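Aromatic amino acid aminotransferase I (Candida albicans WO-1, PDB 6HNU) probably catalyses pyridoxal-phosphate-dependent transfer of an amino group from aromatic amino acids to 2-oxoglutarate, yielding aromatic oxo-acids and glutamate. Local coordinates at residues N141-D146 against R323-S328; S147-F152 against L170-G175. One frame throughout, in Å; residues are numbered along the deposited sequence.

Contact 1: N141-D146 against R323-S328; sequences NTEAWD and RLHEVS. With PLP (pyridoxal-5'-phosphate), chain I.
Glu143 and His325 join two helical segments whose backbones stay well apart, with Glu143 CA and His325 CA 9.6 Å from each other. Residues 141-146 form the first turns of helix 141-152. Residues 323-328 include the last part of helix 315-327, where Val327 N bonds Leu324 O and Ser328 N bonds His325 O, both three residues back. Glu143 CG lies anti to the backbone N (chi1 170°), and the chain then bends at chi2 to bring the carboxylate to the imidazole edge. His325 NE2 donates to Glu143 OE2 at 2.5 Å. The bond is bent, with an N-H...O angle of 142°, so the short length calls for caution. It meets the syn side of OE2 from outside the carboxylate plane, and ring and carboxylate planes stand 81° apart. Glu143 OE2 also bonds Ser147 OG, and OE1 bonds Val139 N, which fixes the carboxylate's rotation. The start of the same helix holds the cofactor phosphate: Asn141 N reaches PLP O1P at 2.8 Å, and Thr142 OG1 reaches PLP O3P at 2.6 Å. Glu143 directly follows the phosphate-binding Thr142. Its buried carboxylate may favour a protonated His325.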
# COMPACT_ATOMS: atom_id res chain seq x y z
N ASN B 141 -5.94 6.66 4.09
CA ASN B 141 -6.63 7.62 3.22
C ASN B 141 -5.69 8.08 2.10
O ASN B 141 -6.21 8.46 1.03
CB ASN B 141 -7.23 8.76 4.04
CG ASN B 141 -8.52 8.42 4.75
OD1 ASN B 141 -8.92 7.25 4.85
ND2 ASN B 141 -9.16 9.46 5.27
N THR B 142 -4.37 8.10 2.32
CA THR B 142 -3.39 8.45 1.28
C THR B 142 -3.60 7.53 0.07
O THR B 142 -3.86 8.00 -1.05
CB THR B 142 -1.95 8.38 1.82
OG1 THR B 142 -1.92 9.19 3.01
CG2 THR B 142 -0.97 8.90 0.78
N GLU B 143 -3.54 6.23 0.33
CA GLU B 143 -3.73 5.20 -0.72
C GLU B 143 -5.16 5.30 -1.23
O GLU B 143 -5.33 5.34 -2.48
CB GLU B 143 -3.47 3.79 -0.20
CG GLU B 143 -3.90 2.74 -1.21
CD GLU B 143 -5.30 2.22 -1.03
OE1 GLU B 143 -5.57 1.64 0.05
OE2 GLU B 143 -6.12 2.31 -1.98
N ALA B 144 -6.16 5.39 -0.33
CA ALA B 144 -7.57 5.38 -0.78
C ALA B 144 -7.81 6.55 -1.75
O ALA B 144 -8.49 6.35 -2.73
CB ALA B 144 -8.52 5.40 0.39
N TRP B 145 -7.19 7.71 -1.53
CA TRP B 145 -7.30 8.88 -2.43
C TRP B 145 -6.63 8.59 -3.78
O TRP B 145 -7.24 8.85 -4.88
CB TRP B 145 -6.72 10.12 -1.73
CG TRP B 145 -6.61 11.27 -2.67
CD1 TRP B 145 -5.47 11.92 -3.05
CD2 TRP B 145 -7.70 11.90 -3.38
NE1 TRP B 145 -5.76 12.89 -3.97
CE2 TRP B 145 -7.11 12.93 -4.18
CE3 TRP B 145 -9.08 11.67 -3.48
CZ2 TRP B 145 -7.86 13.72 -5.03
CZ3 TRP B 145 -9.82 12.49 -4.31
CH2 TRP B 145 -9.21 13.50 -5.06
N ASP B 146 -5.43 8.03 -3.77
CA ASP B 146 -4.72 7.66 -5.01
C ASP B 146 -5.62 6.72 -5.81
O ASP B 146 -5.85 7.00 -7.02
CB ASP B 146 -3.35 7.06 -4.71
CG ASP B 146 -2.55 6.78 -5.97
OD1 ASP B 146 -2.24 7.73 -6.67
OD2 ASP B 146 -2.18 5.65 -6.18
N ARG B 323 -10.61 -4.51 -7.54
CA ARG B 323 -9.82 -4.89 -8.74
C ARG B 323 -8.51 -4.11 -8.76
O ARG B 323 -7.45 -4.70 -9.00
CB ARG B 323 -10.64 -4.61 -10.00
CG ARG B 323 -11.92 -5.42 -10.06
CD ARG B 323 -11.66 -6.92 -10.25
NE ARG B 323 -11.47 -7.71 -9.03
CZ ARG B 323 -12.43 -8.18 -8.23
NH1 ARG B 323 -13.70 -7.93 -8.44
NH2 ARG B 323 -12.09 -8.93 -7.19
N LEU B 324 -8.55 -2.81 -8.50
CA LEU B 324 -7.32 -1.99 -8.50
C LEU B 324 -6.43 -2.43 -7.34
O LEU B 324 -5.21 -2.67 -7.59
CB LEU B 324 -7.67 -0.51 -8.38
CG LEU B 324 -6.49 0.43 -8.20
CD1 LEU B 324 -5.48 0.32 -9.32
CD2 LEU B 324 -7.00 1.86 -8.10
N HIS B 325 -6.99 -2.60 -6.15
CA HIS B 325 -6.20 -3.03 -4.96
C HIS B 325 -5.45 -4.34 -5.23
O HIS B 325 -4.30 -4.44 -4.79
CB HIS B 325 -7.09 -3.14 -3.74
CG HIS B 325 -7.40 -1.83 -3.09
ND1 HIS B 325 -8.32 -1.76 -2.08
CD2 HIS B 325 -6.87 -0.60 -3.21
CE1 HIS B 325 -8.36 -0.52 -1.62
NE2 HIS B 325 -7.51 0.21 -2.28
N GLU B 326 -6.08 -5.33 -5.89
CA GLU B 326 -5.47 -6.63 -6.26
C GLU B 326 -4.11 -6.47 -6.93
O GLU B 326 -3.25 -7.27 -6.62
CB GLU B 326 -6.40 -7.45 -7.16
CG GLU B 326 -7.41 -8.14 -6.30
CD GLU B 326 -8.62 -8.69 -7.01
OE1 GLU B 326 -8.80 -8.43 -8.22
OE2 GLU B 326 -9.41 -9.38 -6.31
N VAL B 327 -3.94 -5.47 -7.79
CA VAL B 327 -2.68 -5.28 -8.57
C VAL B 327 -1.91 -4.02 -8.15
O VAL B 327 -0.94 -3.67 -8.85
CB VAL B 327 -3.00 -5.27 -10.07
CG1 VAL B 327 -3.61 -6.60 -10.47
CG2 VAL B 327 -3.91 -4.11 -10.46
N SER B 328 -2.29 -3.38 -7.06
CA SER B 328 -1.56 -2.20 -6.50
C SER B 328 -1.10 -2.58 -5.08
O SER B 328 -0.08 -3.33 -4.96
CB SER B 328 -2.39 -0.94 -6.62
OG SER B 328 -3.56 -0.97 -5.82
N1 PLP I . -6.21 13.05 4.04
C2 PLP I . -6.07 14.25 4.60
C2A PLP I . -6.94 15.37 4.14
C3 PLP I . -5.13 14.47 5.61
O3 PLP I . -4.99 15.74 6.10
C4 PLP I . -4.31 13.40 6.02
C4A PLP I . -3.30 13.62 7.05
C5 PLP I . -4.50 12.14 5.44
C6 PLP I . -5.44 12.02 4.44
C5A PLP I . -3.61 10.97 5.77
O4P PLP I . -4.39 9.77 6.01
P PLP I . -3.78 8.37 6.25
O1P PLP I . -5.02 7.57 6.59
O2P PLP I . -2.77 8.52 7.42
O3P PLP I . -3.09 7.93 4.96

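Contact 2: S147-F152 against L170-G175; sequences STLRTF and LESANG
Ser147 O, one turn of backbone from the Leu149 that meets Ala173, takes two bonds from Thr151. Thr151 OG1 turns back to Ser147 O at 2.7 Å, while the Thr151 N bond to the same oxygen is weak. These bonds lie within helix 141-152, and Leu149 leaves the same turn towards the helix of residues 170-175.

The contact itself is mainly apolar. Leu149 CG sits beside the backbone N, and CD1 continues outward, anti to CA (chi2 162°). This sends the end of the leucine straight at the helix of residues 170-175. CD1 comes within 3.6 Å of Ala173 N, over the backbone between Ser172 and Ala173. Both methyl branches also touch the alanine methyl: Leu149 CD1 and CD2 each lie 4.2 Å from Ala173 CB. Leu149 CA and Ala173 CA are the nearest pair of CA atoms, 6.8 Å apart. The short alanine side chain is consistent with this close approach.

Ser172 is deposited in two conformers. In the one described, OG lies near Leu149 CD1 and bonds weakly to Asp146 OD1, so both are doubtful. Ser172 also packs on Val327 of the second subunit.

Arg150 points to the dimer interface and forms a salt bridge with Asp146 of the second subunit. Helix 167-175 belongs to the beta-alpha-beta crossover between strands 158-162 and 179-186, and Ala173 also touches Thr180 on the latter. Helix 141-152 packs between it and helix 315-327, with Thr148 and Phe152 turned to strand 242-246.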
# COMPACT_ATOMS: atom_id res chain seq x y z
N SER B 147 -6.19 5.73 -5.14
CA SER B 147 -7.10 4.71 -5.75
C SER B 147 -8.39 5.35 -6.23
O SER B 147 -8.87 4.89 -7.31
CB SER B 147 -7.38 3.56 -4.82
OG SER B 147 -6.16 2.92 -4.48
N THR B 148 -8.94 6.36 -5.53
CA THR B 148 -10.14 7.11 -5.96
C THR B 148 -9.87 7.77 -7.32
O THR B 148 -10.71 7.66 -8.23
CB THR B 148 -10.56 8.13 -4.90
OG1 THR B 148 -10.82 7.39 -3.69
CG2 THR B 148 -11.74 8.97 -5.34
N LEU B 149 -8.76 8.49 -7.43
CA LEU B 149 -8.41 9.17 -8.69
C LEU B 149 -8.25 8.11 -9.79
O LEU B 149 -8.75 8.33 -10.91
CB LEU B 149 -7.10 9.93 -8.48
CG LEU B 149 -7.20 11.23 -7.68
CD1 LEU B 149 -5.83 11.61 -7.18
CD2 LEU B 149 -7.78 12.33 -8.54
N ARG B 150 -7.72 6.93 -9.47
CA ARG B 150 -7.52 5.91 -10.54
C ARG B 150 -8.83 5.25 -10.97
O ARG B 150 -8.84 4.69 -12.09
CB ARG B 150 -6.47 4.87 -10.13
CG ARG B 150 -5.10 5.47 -9.89
CD ARG B 150 -4.14 4.52 -9.19
NE ARG B 150 -3.56 3.62 -10.16
CZ ARG B 150 -2.65 2.68 -9.90
NH1 ARG B 150 -2.16 1.98 -10.89
NH2 ARG B 150 -2.23 2.45 -8.66
N THR B 151 -9.85 5.24 -10.11
CA THR B 151 -11.17 4.60 -10.33
C THR B 151 -12.09 5.55 -11.11
O THR B 151 -12.78 5.06 -12.00
CB THR B 151 -11.75 4.19 -8.98
OG1 THR B 151 -10.80 3.28 -8.41
CG2 THR B 151 -13.14 3.61 -9.07
N PHE B 152 -12.06 6.87 -10.83
CA PHE B 152 -13.08 7.81 -11.38
C PHE B 152 -12.50 8.80 -12.39
O PHE B 152 -13.29 9.52 -12.98
CB PHE B 152 -13.78 8.54 -10.24
CG PHE B 152 -14.55 7.63 -9.34
CD1 PHE B 152 -15.63 6.91 -9.81
CD2 PHE B 152 -14.15 7.44 -8.02
CE1 PHE B 152 -16.36 6.07 -8.97
CE2 PHE B 152 -14.86 6.58 -7.20
CZ PHE B 152 -15.95 5.90 -7.67
N LEU B 170 -3.41 17.07 -3.85
CA LEU B 170 -3.19 17.81 -5.11
C LEU B 170 -2.04 17.16 -5.88
O LEU B 170 -2.15 17.02 -7.10
CB LEU B 170 -2.87 19.27 -4.78
CG LEU B 170 -3.98 20.10 -4.13
CD1 LEU B 170 -3.49 21.52 -3.90
CD2 LEU B 170 -5.23 20.07 -4.98
N GLU B 171 -0.94 16.86 -5.21
CA GLU B 171 0.22 16.14 -5.81
C GLU B 171 -0.25 14.84 -6.45
O GLU B 171 0.18 14.53 -7.57
CB GLU B 171 1.30 15.85 -4.77
CG GLU B 171 2.56 15.17 -5.34
CD GLU B 171 3.25 15.95 -6.45
OE1 GLU B 171 3.07 17.18 -6.49
OE2 GLU B 171 3.95 15.33 -7.30
N SER B 172 -1.08 14.05 -5.75
CA SER B 172 -1.60 12.78 -6.29
C SER B 172 -2.36 13.06 -7.60
O SER B 172 -2.11 12.33 -8.59
CB SER B 172 -2.45 12.07 -5.27
OG SER B 172 -3.01 10.90 -5.83
N ALA B 173 -3.26 14.05 -7.59
CA ALA B 173 -4.05 14.43 -8.79
C ALA B 173 -3.08 14.87 -9.89
O ALA B 173 -3.29 14.45 -11.09
CB ALA B 173 -5.07 15.49 -8.46
N ASN B 174 -2.12 15.73 -9.55
CA ASN B 174 -1.13 16.27 -10.53
C ASN B 174 -0.42 15.12 -11.24
O ASN B 174 -0.29 15.15 -12.49
CB ASN B 174 -0.11 17.19 -9.86
CG ASN B 174 -0.76 18.45 -9.33
OD1 ASN B 174 -1.88 18.78 -9.73
ND2 ASN B 174 -0.03 19.18 -8.50
N GLY B 175 -0.08 14.09 -10.48
CA GLY B 175 0.65 12.92 -11.00
C GLY B 175 -0.19 12.14 -11.98
O GLY B 175 0.42 11.49 -12.84

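Overall arrangement
From the N terminus, the chain passes through edge strand 133-138 into helix 141-152, which serves both contacts. Its first half enters contact 1 and its second half contact 2. The chain then runs through strand 158-162 to helix 167-175, where contact 2 closes a short loop. It goes on through the remaining strands of the large mixed sheet to helix 315-327, where contact 1 closes a much longer loop that encloses the shorter one. The contact centres are 10 Å apart. Leu324 packs on Ser147 and Arg150, and Trp145 on Ser172, joining the two contacts. Together they tie three helices beside the sheet, and both meet the second subunit.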